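Local coordinates for protein flower-specific defensin (Nicotiana alata, PDB 4AAZ) that acts as a plant defence peptide with antifungal activity against Fusarium oxysporum and Botrytis cinerea and retards the growth of Helicoverpa caterpillars, at residues Ser7-Gly12 and Arg21-Ser26. Sequence-based numbering, arbitrary orientation.
Sequences SNTFPG and RKACIS. With EDO (1,2-ethanediol), chain C.
Ser-7 and Ala-23 touch where the loop after strand 2-6 passes beside helix 17-26. Traced outward, Ser-7 first meets the helix through CB, which lies 4.1 Å from SG of Cys-24. Its OG stands anti to the backbone N (chi1 173°), and there it approaches CB of Ala-23 at 3.9 Å, a mere van der Waals contact, and accepts a hydrogen bond of 2.9 Å from the backbone N of Phe-10 (N-H...O angle 145°). This bond closes the turn from Ser-7 to Phe-10 from the side chain, an ST motif. The same OG is hydrogen-bonded to the carboxylate of Glu-27, just past the helix, which also binds OG1 of Thr-9 and the N of Asn-8.

The methyl of Ala-23 points into this turn and meets three residues: OG of Ser-7, OG1 of Thr-9 at 3.8 Å and CB of Phe-10 at 3.9 Å. It lies at the edge of the Phe-10 ring, near the ring plane, while the Phe-10 side chain also touches Pro-19 and Cys-20. Cys-24 SG, bonded to Cys-43, ties the helix to strand 41-46, as in the cysteine-stabilised alpha-beta fold of plant defensins.

No hydrogen bond joins the two segments directly: CA of Phe-10 comes within 5.5 Å of CA of Ala-23, consistent with a small side chain there, whereas the polar hold near the helix end comes largely from Glu-27, and the backbone of Ser-7 is bonded to Cys-41.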
ATOM      1  N   SER A   7       2.610   3.037   2.510  1.00  3.34           N
ATOM      2  CA  SER A   7       3.212   2.023   3.358  1.00  2.18           C
ATOM      3  C   SER A   7       4.505   2.466   3.983  1.00  2.26           C
ATOM      4  O   SER A   7       5.388   3.009   3.311  1.00  4.17           O
ATOM      5  CB  SER A   7       3.483   0.772   2.514  1.00  3.41           C
ATOM      6  OG  SER A   7       4.232  -0.230   3.230  1.00  3.73           O
ATOM      7  N   ASN A   8       4.660   2.180   5.277  1.00  3.45           N
ATOM      8  CA  ASN A   8       5.910   2.519   5.955  1.00  2.72           C
ATOM      9  C   ASN A   8       6.972   1.444   5.894  1.00  4.29           C
ATOM     10  O   ASN A   8       8.127   1.712   6.180  1.00  5.09           O
ATOM     11  CB  ASN A   8       5.606   2.882   7.394  1.00  4.06           C
ATOM     12  CG  ASN A   8       4.792   4.164   7.497  1.00  4.99           C
ATOM     13  OD1 ASN A   8       5.125   5.151   6.859  1.00  4.08           O
ATOM     14  ND2 ASN A   8       3.724   4.159   8.298  1.00  6.14           N
ATOM     15  N   THR A   9       6.573   0.225   5.562  1.00  3.60           N
ATOM     16  CA  THR A   9       7.476  -0.918   5.546  1.00  2.52           C
ATOM     17  C   THR A   9       7.758  -1.528   4.184  1.00  4.09           C
ATOM     18  O   THR A   9       8.638  -2.362   4.057  1.00  4.75           O
ATOM     19  CB  THR A   9       6.984  -2.055   6.491  1.00  4.85           C
ATOM     20  OG1 THR A   9       5.856  -2.760   5.933  1.00  6.06           O
ATOM     21  CG2 THR A   9       6.659  -1.525   7.853  1.00  5.03           C
ATOM     22  N   PHE A  10       6.997  -1.173   3.157  1.00  2.60           N
ATOM     23  CA  PHE A  10       7.249  -1.753   1.832  1.00  2.84           C
ATOM     24  C   PHE A  10       8.531  -1.189   1.236  1.00  4.50           C
ATOM     25  O   PHE A  10       8.677   0.030   1.152  1.00  4.29           O
ATOM     26  CB  PHE A  10       6.091  -1.432   0.883  1.00  3.63           C
ATOM     27  CG  PHE A  10       6.288  -1.914  -0.518  1.00  3.30           C
ATOM     28  CD1 PHE A  10       6.048  -3.234  -0.861  1.00  5.51           C
ATOM     29  CD2 PHE A  10       6.688  -1.043  -1.506  1.00  4.30           C
ATOM     30  CE1 PHE A  10       6.228  -3.669  -2.151  1.00  6.30           C
ATOM     31  CE2 PHE A  10       6.862  -1.461  -2.786  1.00  5.50           C
ATOM     32  CZ  PHE A  10       6.628  -2.779  -3.129  1.00  6.25           C
ATOM     33  N   PRO A  11       9.437  -2.047   0.759  1.00  4.46           N
ATOM     34  CA  PRO A  11      10.694  -1.530   0.197  1.00  5.40           C
ATOM     35  C   PRO A  11      10.652  -1.275  -1.306  1.00  4.78           C
ATOM     36  O   PRO A  11      10.176  -2.138  -2.060  1.00  5.17           O
ATOM     37  CB  PRO A  11      11.711  -2.664   0.463  1.00  6.82           C
ATOM     38  CG  PRO A  11      10.976  -3.715   1.197  1.00 15.89           C
ATOM     39  CD  PRO A  11       9.496  -3.482   1.010  1.00  5.47           C
ATOM     40  N   GLY A  12      11.131  -0.124  -1.751  1.00  5.43           N
ATOM     41  CA  GLY A  12      11.324   0.105  -3.163  1.00  5.91           C
ATOM     42  C   GLY A  12      10.093   0.579  -3.921  1.00  5.36           C
ATOM     43  O   GLY A  12       9.081   0.928  -3.338  1.00  5.19           O
ATOM     44  N   ARG A  21       0.345  -5.224  -0.955  1.00  2.20           N
ATOM     45  CA  ARG A  21      -0.766  -5.643  -0.120  1.00  2.15           C
ATOM     46  C   ARG A  21      -0.281  -6.341   1.148  1.00  2.69           C
ATOM     47  O   ARG A  21      -0.784  -6.078   2.245  1.00  2.66           O
ATOM     48  CB  ARG A  21      -1.710  -6.557  -0.916  1.00  2.59           C
ATOM     49  CG  ARG A  21      -2.798  -7.199  -0.044  1.00  3.66           C
ATOM     50  CD  ARG A  21      -3.920  -7.894  -0.785  1.00  4.36           C
ATOM     51  NE  ARG A  21      -3.395  -8.798  -1.788  1.00  4.98           N
ATOM     52  CZ  ARG A  21      -4.011  -9.136  -2.917  1.00  4.27           C
ATOM     53  NH1 ARG A  21      -5.241  -8.693  -3.187  1.00  6.19           N
ATOM     54  NH2 ARG A  21      -3.385  -9.903  -3.798  1.00  6.49           N
ATOM     55  N   LYS A  22       0.707  -7.210   1.013  1.00  2.93           N
ATOM     56  CA  LYS A  22       1.209  -7.926   2.178  1.00  3.01           C
ATOM     57  C   LYS A  22       1.770  -6.943   3.199  1.00  3.41           C
ATOM     58  O   LYS A  22       1.473  -7.042   4.384  1.00  3.71           O
ATOM     59  CB  LYS A  22       2.254  -8.958   1.753  1.00  4.43           C
ATOM     60  CG  LYS A  22       2.839  -9.793   2.903  1.00  7.63           C
ATOM     61  CD  LYS A  22       3.892 -10.753   2.381  1.00 14.61           C
ATOM     62  CE  LYS A  22       5.273 -10.217   2.530  1.00 33.19           C
ATOM     63  NZ  LYS A  22       5.696 -10.304   3.963  1.00 34.04           N
ATOM     64  N   ALA A  23       2.595  -6.001   2.759  1.00  3.34           N
ATOM     65  CA  ALA A  23       3.143  -5.002   3.670  1.00  2.52           C
ATOM     66  C   ALA A  23       2.053  -4.220   4.355  1.00  2.37           C
ATOM     67  O   ALA A  23       2.076  -4.007   5.556  1.00  3.53           O
ATOM     68  CB  ALA A  23       4.077  -4.068   2.886  1.00  3.17           C
ATOM     69  N   CYS A  24       1.074  -3.765   3.587  1.00  2.83           N
ATOM     70  CA  CYS A  24      -0.012  -2.975   4.142  1.00  2.17           C
ATOM     71  C   CYS A  24      -0.820  -3.736   5.174  1.00  1.80           C
ATOM     72  O   CYS A  24      -1.186  -3.195   6.219  1.00  2.83           O
ATOM     73  CB  CYS A  24      -0.882  -2.462   3.010  1.00  3.76           C
ATOM     74  SG  CYS A  24      -0.043  -1.179   2.006  1.00  3.43           S
ATOM     75  N   ILE A  25      -1.114  -4.999   4.874  1.00  2.74           N
ATOM     76  CA  ILE A  25      -1.852  -5.824   5.837  1.00  3.97           C
ATOM     77  C   ILE A  25      -1.001  -6.029   7.098  1.00  3.46           C
ATOM     78  O   ILE A  25      -1.521  -6.029   8.215  1.00  3.83           O
ATOM     79  CB  ILE A  25      -2.348  -7.137   5.172  1.00  3.00           C
ATOM     80  CG1 ILE A  25      -3.404  -6.765   4.146  1.00  4.22           C
ATOM     81  CG2 ILE A  25      -2.922  -8.093   6.193  1.00  5.29           C
ATOM     82  CD1 ILE A  25      -3.911  -7.924   3.289  1.00  6.32           C
ATOM     83  N   SER A  26       0.312  -6.191   6.941  1.00  3.65           N
ATOM     84  CA  SER A  26       1.243  -6.305   8.070  0.51  2.65           C
ATOM     85  C   SER A  26       1.178  -5.083   8.963  1.00  5.39           C
ATOM     86  O   SER A  26       1.443  -5.169  10.160  1.00  5.66           O
ATOM     87  CB  SER A  26       2.695  -6.466   7.602  0.51  6.49           C
ATOM     88  OG  SER A  26       2.946  -7.718   6.999  0.51 12.81           O
TER
HETATM   89  C1  EDO C1048      -8.848  -7.320  -3.174  1.00  8.46           C
HETATM   90  O1  EDO C1048      -9.585  -8.256  -2.339  1.00  8.35           O
HETATM   91  C2  EDO C1048      -8.100  -6.304  -2.318  1.00  7.54           C
HETATM   92  O2  EDO C1048      -7.018  -6.953  -1.660  1.00  6.66           O